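PDB 5N5D: methyltransferase from Streptomyces regensis, which probably transfers a methyl group from S-adenosylmethionine to a hydroxyl oxygen of an intermediate in tomaymycin biosynthesis. Local coordinates for residues L43-P48 with M139-A144; L20-D25 with Q49-H54; F38-L43 with G69-Y74; D25-K30 with S75-A80. All coordinates share one frame; numbering follows the deposited sequence.

Contact 1 of 4, residues L43-P48 with M139-A144; sequences LAVSAP and MVFVDA. With SAM (S-adenosylmethionine), chain H.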
# COMPACT_ATOMS: atom_id res chain seq x y z
N LEU A 43 -18.51 3.10 -8.24
CA LEU A 43 -17.47 4.09 -7.98
C LEU A 43 -16.68 3.83 -6.70
O LEU A 43 -15.70 4.54 -6.45
CB LEU A 43 -18.10 5.48 -7.89
CG LEU A 43 -18.96 5.92 -9.07
CD1 LEU A 43 -19.49 7.32 -8.82
CD2 LEU A 43 -18.17 5.86 -10.37
N ALA A 44 -17.08 2.85 -5.90
CA ALA A 44 -16.45 2.63 -4.61
C ALA A 44 -15.15 1.86 -4.76
O ALA A 44 -14.97 1.06 -5.69
CB ALA A 44 -17.39 1.87 -3.68
N VAL A 45 -14.23 2.09 -3.82
CA VAL A 45 -13.07 1.21 -3.71
C VAL A 45 -13.57 -0.22 -3.56
O VAL A 45 -14.66 -0.47 -3.02
CB VAL A 45 -12.16 1.60 -2.53
CG1 VAL A 45 -11.56 2.99 -2.75
CG2 VAL A 45 -12.93 1.54 -1.21
N SER A 46 -12.79 -1.16 -4.07
CA SER A 46 -13.06 -2.57 -3.88
C SER A 46 -12.87 -2.95 -2.42
O SER A 46 -12.31 -2.19 -1.62
CB SER A 46 -12.12 -3.41 -4.74
OG SER A 46 -10.80 -3.29 -4.25
N ALA A 47 -13.29 -4.16 -2.07
CA ALA A 47 -13.07 -4.62 -0.70
C ALA A 47 -11.59 -4.67 -0.35
O ALA A 47 -11.21 -4.14 0.71
CB ALA A 47 -13.76 -5.97 -0.49
N PRO A 48 -10.71 -5.26 -1.17
CA PRO A 48 -9.28 -5.26 -0.81
C PRO A 48 -8.70 -3.86 -0.70
O PRO A 48 -7.85 -3.61 0.16
CB PRO A 48 -8.63 -6.05 -1.95
CG PRO A 48 -9.73 -6.88 -2.54
CD PRO A 48 -10.96 -6.02 -2.41
N MET A 139 -4.45 11.67 8.23
CA MET A 139 -4.58 10.97 6.97
C MET A 139 -5.62 11.69 6.14
O MET A 139 -6.63 12.17 6.67
CB MET A 139 -4.97 9.50 7.18
CG MET A 139 -5.18 8.72 5.90
SD MET A 139 -5.33 6.96 6.25
CE MET A 139 -5.67 6.31 4.62
N VAL A 140 -5.37 11.76 4.83
CA VAL A 140 -6.31 12.34 3.88
C VAL A 140 -6.50 11.36 2.73
O VAL A 140 -5.51 10.88 2.16
CB VAL A 140 -5.80 13.69 3.32
CG1 VAL A 140 -6.84 14.30 2.41
CG2 VAL A 140 -5.45 14.63 4.46
N PHE A 141 -7.75 11.06 2.41
CA PHE A 141 -8.09 10.24 1.25
C PHE A 141 -8.81 11.13 0.24
O PHE A 141 -9.88 11.67 0.53
CB PHE A 141 -8.97 9.05 1.65
CG PHE A 141 -9.34 8.14 0.50
CD1 PHE A 141 -8.41 7.76 -0.45
CD2 PHE A 141 -10.64 7.66 0.38
CE1 PHE A 141 -8.76 6.91 -1.49
CE2 PHE A 141 -10.99 6.81 -0.65
CZ PHE A 141 -10.05 6.44 -1.59
N VAL A 142 -8.21 11.27 -0.94
CA VAL A 142 -8.73 12.12 -2.01
C VAL A 142 -9.31 11.19 -3.07
O VAL A 142 -8.57 10.45 -3.74
CB VAL A 142 -7.64 13.02 -2.60
CG1 VAL A 142 -8.23 13.96 -3.64
CG2 VAL A 142 -6.92 13.78 -1.48
N ASP A 143 -10.62 11.24 -3.24
CA ASP A 143 -11.32 10.35 -4.15
C ASP A 143 -12.59 11.04 -4.64
O ASP A 143 -13.70 10.54 -4.49
CB ASP A 143 -11.64 9.03 -3.46
CG ASP A 143 -12.21 7.99 -4.41
OD1 ASP A 143 -12.00 8.09 -5.64
OD2 ASP A 143 -12.89 7.06 -3.91
N ALA A 144 -12.44 12.23 -5.23
CA ALA A 144 -13.58 12.95 -5.77
C ALA A 144 -13.34 13.21 -7.25
O ALA A 144 -13.01 12.29 -8.00
CB ALA A 144 -13.82 14.24 -4.98
N SAM H . -14.72 7.26 -1.82
CA SAM H . -15.92 6.53 -2.26
C SAM H . -15.74 5.00 -1.99
O SAM H . -14.63 4.50 -2.29
OXT SAM H . -16.71 4.38 -1.51
CB SAM H . -16.18 6.77 -3.77
CG SAM H . -16.12 8.25 -4.12
SD SAM H . -16.64 8.43 -5.85
CE SAM H . -15.21 7.83 -6.68
C5' SAM H . -16.42 10.21 -6.15
C4' SAM H . -17.40 11.07 -5.39
O4' SAM H . -16.98 12.45 -5.38
C3' SAM H . -18.83 11.05 -5.94
O3' SAM H . -19.73 10.64 -4.91
C2' SAM H . -19.06 12.49 -6.42
O2' SAM H . -20.40 12.93 -6.25
C1' SAM H . -18.13 13.26 -5.50
N9 SAM H . -17.71 14.57 -5.99
C8 SAM H . -17.40 14.91 -7.28
N7 SAM H . -17.00 16.15 -7.42
C5 SAM H . -17.05 16.66 -6.13
C6 SAM H . -16.73 17.92 -5.60
N6 SAM H . -16.28 18.95 -6.33
N1 SAM H . -16.88 18.10 -4.26
C2 SAM H . -17.33 17.08 -3.53
N3 SAM H . -17.67 15.85 -3.92
C4 SAM H . -17.50 15.70 -5.24
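Val45 turns CG1 anti to its own carbonyl carbon (chi1 -64°), and Phe141 swings its ring anti to the backbone N (chi1 -179°); together these rotations set Val45 CG1 3.9 Å from Phe141 CZ. The methyl reaches the ring obliquely, and the two side chains pass each other in opposite directions. Asp143, two residues beyond Phe141, lays its CB over the rim of one Phe141 face and sends its carboxylate on to the cofactor.

There Asp143 OD2 accepts a hydrogen bond from the amino N of S-adenosylmethionine at 2.8 Å. From the other segment, Val45 N donates an almost straight bond, 170°, to the cofactor's carboxylate O at 2.9 Å. The methionine end therefore bridges the two segments, which touch directly over little area. In the Rossmann-like methyltransferase fold this is the expected place for it: strand 139-142 runs between strands 64-68 and 165-169, and Asp143 sits just past its C-terminal end, where the cofactor lies across the C-terminal ends of the parallel strands.

Oxygens from both segments also approach the methyl on the sulfonium. Leu43 O is 3.3 Å from the cofactor's CE, and Asp143 OD1 comes within 3.4 Å of that same CE, contacts that a methyl polarised by its sulfonium would probably favour. Beyond Val45 the chain enters helix 47-60, where Ser46 is the N-cap; its OG caps a backbone N of the first turn while Gln49 OE1 takes the bond from Ser46 N, a capping box.

Contact 2 of 4, residues L20-D25 with Q49-H54; sequences LLVKED and QGKLLH
Val22 lies against the root of Lys51, its CG2 methyl 4.1 Å from Lys51 CB, at the point where the two backbones come nearest. The side chains run past one another in opposite directions, so the valine meets the start of the lysine chain while the lysine's far end travels on to Leu21. That course needs two bends: Lys51 leaves its helix with CG anti to the backbone N, then folds at chi2 (82°) and again at chi4 (-86°). Its ammonium ends beside the carbonyl of Leu21, with NZ 2.9 Å from Leu21 O in a weak hydrogen bond.

A water sits on the same ammonium, accepting from Lys51 NZ at 3.0 Å. It also accepts from Lys23 N at 3.2 Å, which ties the lysine to the chain on the far side of Val22. Leu21 closes helix 6-21 and Val22 is the first residue to leave helical geometry, so the lysine of helix 47-60 comes up to a helix C-terminus, where the carbonyl dipoles would probably welcome a positive charge. These are parts of the N-terminal helical layer that packs on the Rossmann-like core.

The strongest partner of Lys51 NZ is Ala205 O of the second subunit, and Thr204 OG1 of that chain bonds to it too; with four acceptors around three N-H groups, the weak bond to Leu21 O is probably part-time. Leu21 packs on Ser207 of that subunit, placing this corner at the dimer interface. Within the subunit, Trp78 touches both Val22 and Lys51.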
# COMPACT_ATOMS: atom_id res chain seq x y z
N LEU A 20 -10.73 -14.89 1.64
CA LEU A 20 -9.95 -15.31 2.79
C LEU A 20 -9.58 -14.16 3.71
O LEU A 20 -9.42 -14.37 4.91
CB LEU A 20 -8.68 -16.03 2.33
CG LEU A 20 -8.96 -17.37 1.61
CD1 LEU A 20 -7.73 -17.93 0.93
CD2 LEU A 20 -9.48 -18.39 2.62
N LEU A 21 -9.44 -12.94 3.17
CA LEU A 21 -8.86 -11.85 3.96
C LEU A 21 -9.83 -10.74 4.36
O LEU A 21 -9.55 -10.05 5.34
CB LEU A 21 -7.70 -11.21 3.19
CG LEU A 21 -6.53 -12.12 2.82
CD1 LEU A 21 -5.40 -11.28 2.22
CD2 LEU A 21 -6.02 -12.93 3.99
N VAL A 22 -10.92 -10.53 3.63
CA VAL A 22 -11.74 -9.33 3.81
C VAL A 22 -13.18 -9.74 4.06
O VAL A 22 -13.81 -10.38 3.20
CB VAL A 22 -11.65 -8.39 2.60
CG1 VAL A 22 -12.38 -7.08 2.90
CG2 VAL A 22 -10.20 -8.14 2.23
N LYS A 23 -13.71 -9.36 5.22
CA LYS A 23 -15.10 -9.59 5.56
C LYS A 23 -15.91 -8.32 5.34
O LYS A 23 -15.43 -7.21 5.63
CB LYS A 23 -15.23 -10.05 7.01
N GLU A 24 -17.11 -8.47 4.81
CA GLU A 24 -18.09 -7.39 4.72
C GLU A 24 -19.30 -7.76 5.56
O GLU A 24 -19.91 -8.81 5.34
CB GLU A 24 -18.51 -7.13 3.28
CG GLU A 24 -17.43 -6.51 2.43
CD GLU A 24 -17.89 -6.19 1.03
OE1 GLU A 24 -18.86 -6.83 0.56
OE2 GLU A 24 -17.29 -5.30 0.41
N ASP A 25 -19.65 -6.90 6.51
CA ASP A 25 -20.88 -7.05 7.26
C ASP A 25 -22.02 -6.35 6.50
O ASP A 25 -21.84 -5.87 5.37
CB ASP A 25 -20.70 -6.53 8.68
CG ASP A 25 -20.42 -5.04 8.76
OD1 ASP A 25 -19.97 -4.43 7.77
OD2 ASP A 25 -20.64 -4.47 9.85
N GLN A 49 -9.17 -2.93 -1.54
CA GLN A 49 -8.69 -1.55 -1.51
C GLN A 49 -9.19 -0.81 -0.27
O GLN A 49 -8.44 -0.04 0.35
CB GLN A 49 -9.16 -0.81 -2.76
CG GLN A 49 -8.50 -1.23 -4.04
CD GLN A 49 -9.17 -0.62 -5.27
OE1 GLN A 49 -10.25 -0.02 -5.17
NE2 GLN A 49 -8.55 -0.79 -6.42
N GLY A 50 -10.47 -0.98 0.07
CA GLY A 50 -10.97 -0.40 1.30
C GLY A 50 -10.24 -0.94 2.51
O GLY A 50 -9.90 -0.19 3.43
N LYS A 51 -9.97 -2.25 2.52
CA LYS A 51 -9.20 -2.83 3.62
C LYS A 51 -7.80 -2.23 3.68
O LYS A 51 -7.28 -1.97 4.77
CB LYS A 51 -9.14 -4.35 3.45
CG LYS A 51 -8.44 -5.11 4.59
CD LYS A 51 -9.36 -5.34 5.77
CE LYS A 51 -8.67 -6.13 6.90
NZ LYS A 51 -8.71 -7.62 6.75
N LEU A 52 -7.18 -1.99 2.53
CA LEU A 52 -5.86 -1.36 2.54
C LEU A 52 -5.93 0.04 3.14
O LEU A 52 -5.07 0.41 3.95
CB LEU A 52 -5.28 -1.31 1.13
CG LEU A 52 -3.89 -0.66 1.06
CD1 LEU A 52 -2.89 -1.35 2.00
CD2 LEU A 52 -3.39 -0.67 -0.37
N LEU A 53 -6.93 0.84 2.77
CA LEU A 53 -7.09 2.15 3.38
C LEU A 53 -7.21 2.03 4.89
O LEU A 53 -6.57 2.77 5.65
CB LEU A 53 -8.33 2.85 2.82
CG LEU A 53 -8.26 3.45 1.43
CD1 LEU A 53 -9.65 3.93 1.01
CD2 LEU A 53 -7.27 4.60 1.40
N HIS A 54 -8.04 1.09 5.34
CA HIS A 54 -8.23 0.82 6.76
C HIS A 54 -6.91 0.50 7.44
O HIS A 54 -6.59 1.04 8.51
CB HIS A 54 -9.23 -0.34 6.86
CG HIS A 54 -9.44 -0.88 8.24
ND1 HIS A 54 -10.33 -0.31 9.13
CD2 HIS A 54 -8.95 -1.98 8.85
CE1 HIS A 54 -10.35 -1.03 10.24
NE2 HIS A 54 -9.52 -2.05 10.09
O HOH W 1 -11.65 -7.95 7.20

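Contact 3 of 4, residues F38-L43 with G69-Y74; sequences FDLPDL and GTFGGY. With SAM (S-adenosylmethionine), chain H.
The Phe71 ring carries Leu43 on one face and Leu40 at its edge. Leu43 CD1 stands over the face in a CH-pi contact, 4.1 Å from the centroid of the Phe71 ring and only 18° off its normal, with the two side chains crossing at about a right angle. Leu40 CD1 comes in near the ring plane, 3.7 Å from Phe71 CE1. Phe98 of helix 96-108 adds an edge-to-face ring contact.

Phe71 points its ring at these leucines because CG is anti to the backbone N (chi1 -168°), and the near part of the side chain is left beside the cofactor. Phe71 CD1 lies 3.3 Å from the ribose O3' of S-adenosylmethionine, and Phe71 CB is 3.5 Å from the cofactor's own CB. Cut back to an alanine, Phe71 would probably leave Leu40 and Leu43 without their ring and open a gap between the 38-43 loop and the ribose, with that loop less firmly held against the cofactor.

Phe71 itself sits in a type II' turn from Thr70 to Gly73, closed by Gly73 N to Thr70 O at 3.0 Å, and takes the corner position with positive phi that glycine more often fills. Gly69 and Gly73 both have backbone angles that would jam a CB against the preceding carbonyl. Gly69 O accepts from the cofactor's amino N at 2.8 Å. Following strand 64-68 and leading into helix 74-80, this is the glycine-rich cofactor-binding loop of Rossmann-like methyltransferases, with the 38-43 loop closing over it.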
# COMPACT_ATOMS: atom_id res chain seq x y z
N PHE A 38 -28.53 4.55 -7.58
CA PHE A 38 -28.44 5.81 -8.31
C PHE A 38 -28.12 5.63 -9.79
O PHE A 38 -27.81 6.61 -10.47
CB PHE A 38 -27.38 6.71 -7.65
CG PHE A 38 -27.65 6.99 -6.20
CD1 PHE A 38 -28.74 7.75 -5.82
CD2 PHE A 38 -26.83 6.48 -5.22
CE1 PHE A 38 -29.00 8.00 -4.48
CE2 PHE A 38 -27.08 6.73 -3.88
CZ PHE A 38 -28.17 7.49 -3.51
N ASP A 39 -28.21 4.40 -10.30
CA ASP A 39 -28.00 4.13 -11.73
C ASP A 39 -26.63 4.63 -12.20
O ASP A 39 -26.50 5.30 -13.22
CB ASP A 39 -29.12 4.77 -12.57
CG ASP A 39 -30.45 4.07 -12.39
OD1 ASP A 39 -30.46 2.88 -12.02
OD2 ASP A 39 -31.49 4.72 -12.64
N LEU A 40 -25.60 4.28 -11.44
CA LEU A 40 -24.24 4.70 -11.72
C LEU A 40 -23.32 3.49 -11.81
O LEU A 40 -23.64 2.41 -11.29
CB LEU A 40 -23.71 5.64 -10.64
CG LEU A 40 -24.41 6.99 -10.48
CD1 LEU A 40 -23.85 7.71 -9.27
CD2 LEU A 40 -24.22 7.83 -11.73
N PRO A 41 -22.16 3.63 -12.45
CA PRO A 41 -21.13 2.60 -12.33
C PRO A 41 -20.68 2.48 -10.89
O PRO A 41 -20.93 3.36 -10.06
CB PRO A 41 -20.00 3.10 -13.24
CG PRO A 41 -20.58 4.23 -14.04
CD PRO A 41 -21.69 4.79 -13.22
N ASP A 42 -20.01 1.37 -10.58
CA ASP A 42 -19.50 1.13 -9.23
C ASP A 42 -18.30 2.02 -8.99
O ASP A 42 -17.19 1.74 -9.45
CB ASP A 42 -19.14 -0.34 -9.05
CG ASP A 42 -18.54 -0.62 -7.68
OD1 ASP A 42 -18.57 0.28 -6.81
OD2 ASP A 42 -18.02 -1.74 -7.48
N LEU A 43 -18.51 3.10 -8.24
CA LEU A 43 -17.47 4.09 -7.98
C LEU A 43 -16.68 3.83 -6.70
O LEU A 43 -15.70 4.54 -6.45
CB LEU A 43 -18.10 5.48 -7.89
CG LEU A 43 -18.96 5.92 -9.07
CD1 LEU A 43 -19.49 7.32 -8.82
CD2 LEU A 43 -18.17 5.86 -10.37
N GLY A 69 -14.89 12.96 -1.04
CA GLY A 69 -15.64 12.08 -1.91
C GLY A 69 -16.29 10.90 -1.20
O GLY A 69 -15.84 9.76 -1.36
N THR A 70 -17.35 11.17 -0.44
CA THR A 70 -18.02 10.13 0.35
C THR A 70 -18.68 9.08 -0.53
O THR A 70 -18.66 7.88 -0.21
CB THR A 70 -19.09 10.74 1.25
OG1 THR A 70 -18.60 11.94 1.85
CG2 THR A 70 -19.51 9.75 2.33
N PHE A 71 -19.31 9.51 -1.63
CA PHE A 71 -20.26 8.70 -2.38
C PHE A 71 -21.20 8.00 -1.41
O PHE A 71 -21.90 8.68 -0.65
CB PHE A 71 -19.53 7.71 -3.31
CG PHE A 71 -20.44 7.04 -4.32
CD1 PHE A 71 -21.34 7.78 -5.06
CD2 PHE A 71 -20.37 5.67 -4.53
CE1 PHE A 71 -22.17 7.17 -5.99
CE2 PHE A 71 -21.19 5.05 -5.45
CZ PHE A 71 -22.10 5.80 -6.18
N GLY A 72 -21.26 6.67 -1.44
CA GLY A 72 -22.20 5.91 -0.64
C GLY A 72 -21.68 5.47 0.71
O GLY A 72 -22.38 4.75 1.42
N GLY A 73 -20.48 5.89 1.09
CA GLY A 73 -19.95 5.58 2.40
C GLY A 73 -19.13 4.32 2.50
O GLY A 73 -18.75 3.94 3.62
N TYR A 74 -18.84 3.65 1.39
CA TYR A 74 -18.11 2.38 1.47
C TYR A 74 -16.69 2.61 1.99
O TYR A 74 -16.28 2.02 2.99
CB TYR A 74 -18.09 1.67 0.11
CG TYR A 74 -17.45 0.32 0.24
CD1 TYR A 74 -18.19 -0.79 0.64
CD2 TYR A 74 -16.08 0.15 0.05
CE1 TYR A 74 -17.60 -2.03 0.81
CE2 TYR A 74 -15.49 -1.08 0.22
CZ TYR A 74 -16.25 -2.17 0.61
OH TYR A 74 -15.65 -3.39 0.79
N SAM H . -14.72 7.26 -1.82
CA SAM H . -15.92 6.53 -2.26
C SAM H . -15.74 5.00 -1.99
O SAM H . -14.63 4.50 -2.29
OXT SAM H . -16.71 4.38 -1.51
CB SAM H . -16.18 6.77 -3.77
CG SAM H . -16.12 8.25 -4.12
SD SAM H . -16.64 8.43 -5.85
CE SAM H . -15.21 7.83 -6.68
C5' SAM H . -16.42 10.21 -6.15
C4' SAM H . -17.40 11.07 -5.39
O4' SAM H . -16.98 12.45 -5.38
C3' SAM H . -18.83 11.05 -5.94
O3' SAM H . -19.73 10.64 -4.91
C2' SAM H . -19.06 12.49 -6.42
O2' SAM H . -20.40 12.93 -6.25
C1' SAM H . -18.13 13.26 -5.50
N9 SAM H . -17.71 14.57 -5.99
C8 SAM H . -17.40 14.91 -7.28
N7 SAM H . -17.00 16.15 -7.42
C5 SAM H . -17.05 16.66 -6.13
C6 SAM H . -16.73 17.92 -5.60
N6 SAM H . -16.28 18.95 -6.33
N1 SAM H . -16.88 18.10 -4.26
C2 SAM H . -17.33 17.08 -3.53
N3 SAM H . -17.67 15.85 -3.92
C4 SAM H . -17.50 15.70 -5.24

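Contact 4 of 4, residues D25-K30 with S75-A80; sequences DEALSK and SSIWLA. With SAM (S-adenosylmethionine), chain H.
Leu28 and Trp78 cross at about a right angle, with both leucine methyls on the same face of the indole. Leu28 CG lies anti to the carbonyl carbon (chi1 -79°), which carries both methyls toward that face. Leu28 CD2 makes a CH-pi contact with the five-membered ring, 3.9 Å from the centroid of that Trp78 ring and 28° off its normal. Leu28 CD1 sits farther along, toward the rim, 3.7 Å from Trp78 CZ2. Leu28 and Ile77 instead slide past each other in opposite directions, with Leu28 CD2 3.6 Å from Ile77 CG2, wedging this methyl between the isoleucine and the indole. Next to Leu28 in the chain, Ala27 packs its CB on the other end of the isoleucine, 4.0 Å from Ile77 CD1.

The indole is pinned from other directions by Tyr74 OH, hydrogen-bonded to Trp78 NE1, and by the edge-to-face ring of His54. With a leucine in place of Trp78, the Leu28 methyls would probably lose the flat face they pack on, and Tyr74 OH would lose the indole N-H and keep Glu24.

The short helical segments run roughly antiparallel, at 148°, with their axes 10.0 Å apart. Asp25 caps the start of one through a weak bond from Leu28 N. At the start of the other, Ser75 faces the cofactor: Ser75 N donates to the S-adenosylmethionine OXT at 3.1 Å, and Ser75 OG takes a bond from its amino N at 2.8 Å. This is consistent with the Rossmann-like methyltransferase fold, where the loop and helix after the first strand hold the methionine end of the cofactor.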
# COMPACT_ATOMS: atom_id res chain seq x y z
N ASP A 25 -19.65 -6.90 6.51
CA ASP A 25 -20.88 -7.05 7.26
C ASP A 25 -22.02 -6.35 6.50
O ASP A 25 -21.84 -5.87 5.37
CB ASP A 25 -20.70 -6.53 8.68
CG ASP A 25 -20.42 -5.04 8.76
OD1 ASP A 25 -19.97 -4.43 7.77
OD2 ASP A 25 -20.64 -4.47 9.85
N GLU A 26 -23.20 -6.28 7.11
CA GLU A 26 -24.36 -5.70 6.45
C GLU A 26 -24.07 -4.30 5.94
O GLU A 26 -24.34 -3.97 4.78
CB GLU A 26 -25.55 -5.70 7.41
CG GLU A 26 -26.83 -5.03 6.89
CD GLU A 26 -27.81 -4.67 8.00
OE1 GLU A 26 -27.39 -4.48 9.16
OE2 GLU A 26 -29.02 -4.59 7.70
N ALA A 27 -23.52 -3.44 6.81
CA ALA A 27 -23.30 -2.05 6.42
C ALA A 27 -22.40 -1.96 5.19
O ALA A 27 -22.70 -1.21 4.25
CB ALA A 27 -22.70 -1.27 7.60
N LEU A 28 -21.31 -2.72 5.17
CA LEU A 28 -20.39 -2.67 4.04
C LEU A 28 -21.02 -3.27 2.79
O LEU A 28 -20.89 -2.71 1.70
CB LEU A 28 -19.10 -3.41 4.38
CG LEU A 28 -18.10 -2.63 5.24
CD1 LEU A 28 -17.00 -3.55 5.75
CD2 LEU A 28 -17.50 -1.46 4.46
N SER A 29 -21.68 -4.43 2.92
CA SER A 29 -22.28 -5.05 1.74
C SER A 29 -23.37 -4.17 1.15
O SER A 29 -23.55 -4.14 -0.07
CB SER A 29 -22.83 -6.43 2.10
OG SER A 29 -23.82 -6.35 3.09
N LYS A 30 -24.11 -3.44 2.00
CA LYS A 30 -25.12 -2.52 1.49
C LYS A 30 -24.47 -1.29 0.87
O LYS A 30 -24.88 -0.85 -0.22
CB LYS A 30 -26.07 -2.10 2.62
CG LYS A 30 -26.96 -3.21 3.16
CD LYS A 30 -27.87 -2.74 4.31
CE LYS A 30 -28.97 -1.80 3.84
NZ LYS A 30 -29.97 -1.52 4.91
N SER A 75 -15.91 3.46 1.31
CA SER A 75 -14.60 3.77 1.85
C SER A 75 -14.70 4.41 3.23
O SER A 75 -13.84 4.16 4.09
CB SER A 75 -13.84 4.70 0.89
OG SER A 75 -14.59 5.87 0.61
N SER A 76 -15.76 5.18 3.47
CA SER A 76 -15.93 5.88 4.75
C SER A 76 -16.01 4.90 5.91
O SER A 76 -15.42 5.14 6.97
CB SER A 76 -17.19 6.75 4.70
OG SER A 76 -17.30 7.42 3.45
N ILE A 77 -16.74 3.80 5.74
CA ILE A 77 -16.85 2.81 6.81
C ILE A 77 -15.48 2.24 7.14
O ILE A 77 -15.10 2.13 8.31
CB ILE A 77 -17.84 1.70 6.43
CG1 ILE A 77 -19.27 2.25 6.35
CG2 ILE A 77 -17.77 0.55 7.44
CD1 ILE A 77 -20.24 1.31 5.68
N TRP A 78 -14.71 1.87 6.11
CA TRP A 78 -13.39 1.31 6.34
C TRP A 78 -12.49 2.29 7.07
O TRP A 78 -11.74 1.91 7.98
CB TRP A 78 -12.75 0.89 5.02
CG TRP A 78 -13.22 -0.44 4.51
CD1 TRP A 78 -13.96 -0.68 3.39
CD2 TRP A 78 -12.96 -1.72 5.10
NE1 TRP A 78 -14.17 -2.03 3.24
CE2 TRP A 78 -13.57 -2.69 4.28
CE3 TRP A 78 -12.27 -2.14 6.24
CZ2 TRP A 78 -13.51 -4.06 4.57
CZ3 TRP A 78 -12.21 -3.49 6.53
CH2 TRP A 78 -12.83 -4.43 5.69
N LEU A 79 -12.55 3.57 6.69
CA LEU A 79 -11.70 4.56 7.34
C LEU A 79 -12.16 4.81 8.78
O LEU A 79 -11.33 4.86 9.70
CB LEU A 79 -11.73 5.87 6.55
CG LEU A 79 -10.96 5.84 5.23
CD1 LEU A 79 -11.29 7.10 4.44
CD2 LEU A 79 -9.47 5.72 5.45
N ALA A 80 -13.46 4.96 8.99
CA ALA A 80 -13.96 5.24 10.34
C ALA A 80 -13.67 4.08 11.28
O ALA A 80 -13.43 4.29 12.47
CB ALA A 80 -15.46 5.53 10.30
N SAM H . -14.72 7.26 -1.82
CA SAM H . -15.92 6.53 -2.26
C SAM H . -15.74 5.00 -1.99
O SAM H . -14.63 4.50 -2.29
OXT SAM H . -16.71 4.38 -1.51
CB SAM H . -16.18 6.77 -3.77
CG SAM H . -16.12 8.25 -4.12
SD SAM H . -16.64 8.43 -5.85
CE SAM H . -15.21 7.83 -6.68
C5' SAM H . -16.42 10.21 -6.15
C4' SAM H . -17.40 11.07 -5.39
O4' SAM H . -16.98 12.45 -5.38
C3' SAM H . -18.83 11.05 -5.94
O3' SAM H . -19.73 10.64 -4.91
C2' SAM H . -19.06 12.49 -6.42
O2' SAM H . -20.40 12.93 -6.25
C1' SAM H . -18.13 13.26 -5.50
N9 SAM H . -17.71 14.57 -5.99
C8 SAM H . -17.40 14.91 -7.28
N7 SAM H . -17.00 16.15 -7.42
C5 SAM H . -17.05 16.66 -6.13
C6 SAM H . -16.73 17.92 -5.60
N6 SAM H . -16.28 18.95 -6.33
N1 SAM H . -16.88 18.10 -4.26
C2 SAM H . -17.33 17.08 -3.53
N3 SAM H . -17.67 15.85 -3.92
C4 SAM H . -17.50 15.70 -5.24

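How the contacts relate
Contacts 1, 3 and 4 all touch S-adenosylmethionine, whereas contact 2 does not and lies at the interface with the second subunit, which contact 1 also reaches through Pro48. The centres of contacts 1 and 3 are about 10 Å apart, and those two share Leu43; contacts 2 and 4, about 9 Å apart, share Asp25; contacts 2 and 3 are the most distant pair, at about 17 Å. Along the chain the early segments, 20-25 through 49-54, come first, then 69-74 and 75-80, and finally 139-144. The N-terminal helices and loops are thus laid over helix 74-80 and the sheet, with helix 47-60 used by both contact 1 and contact 2, linking the cofactor pocket to the dimer interface.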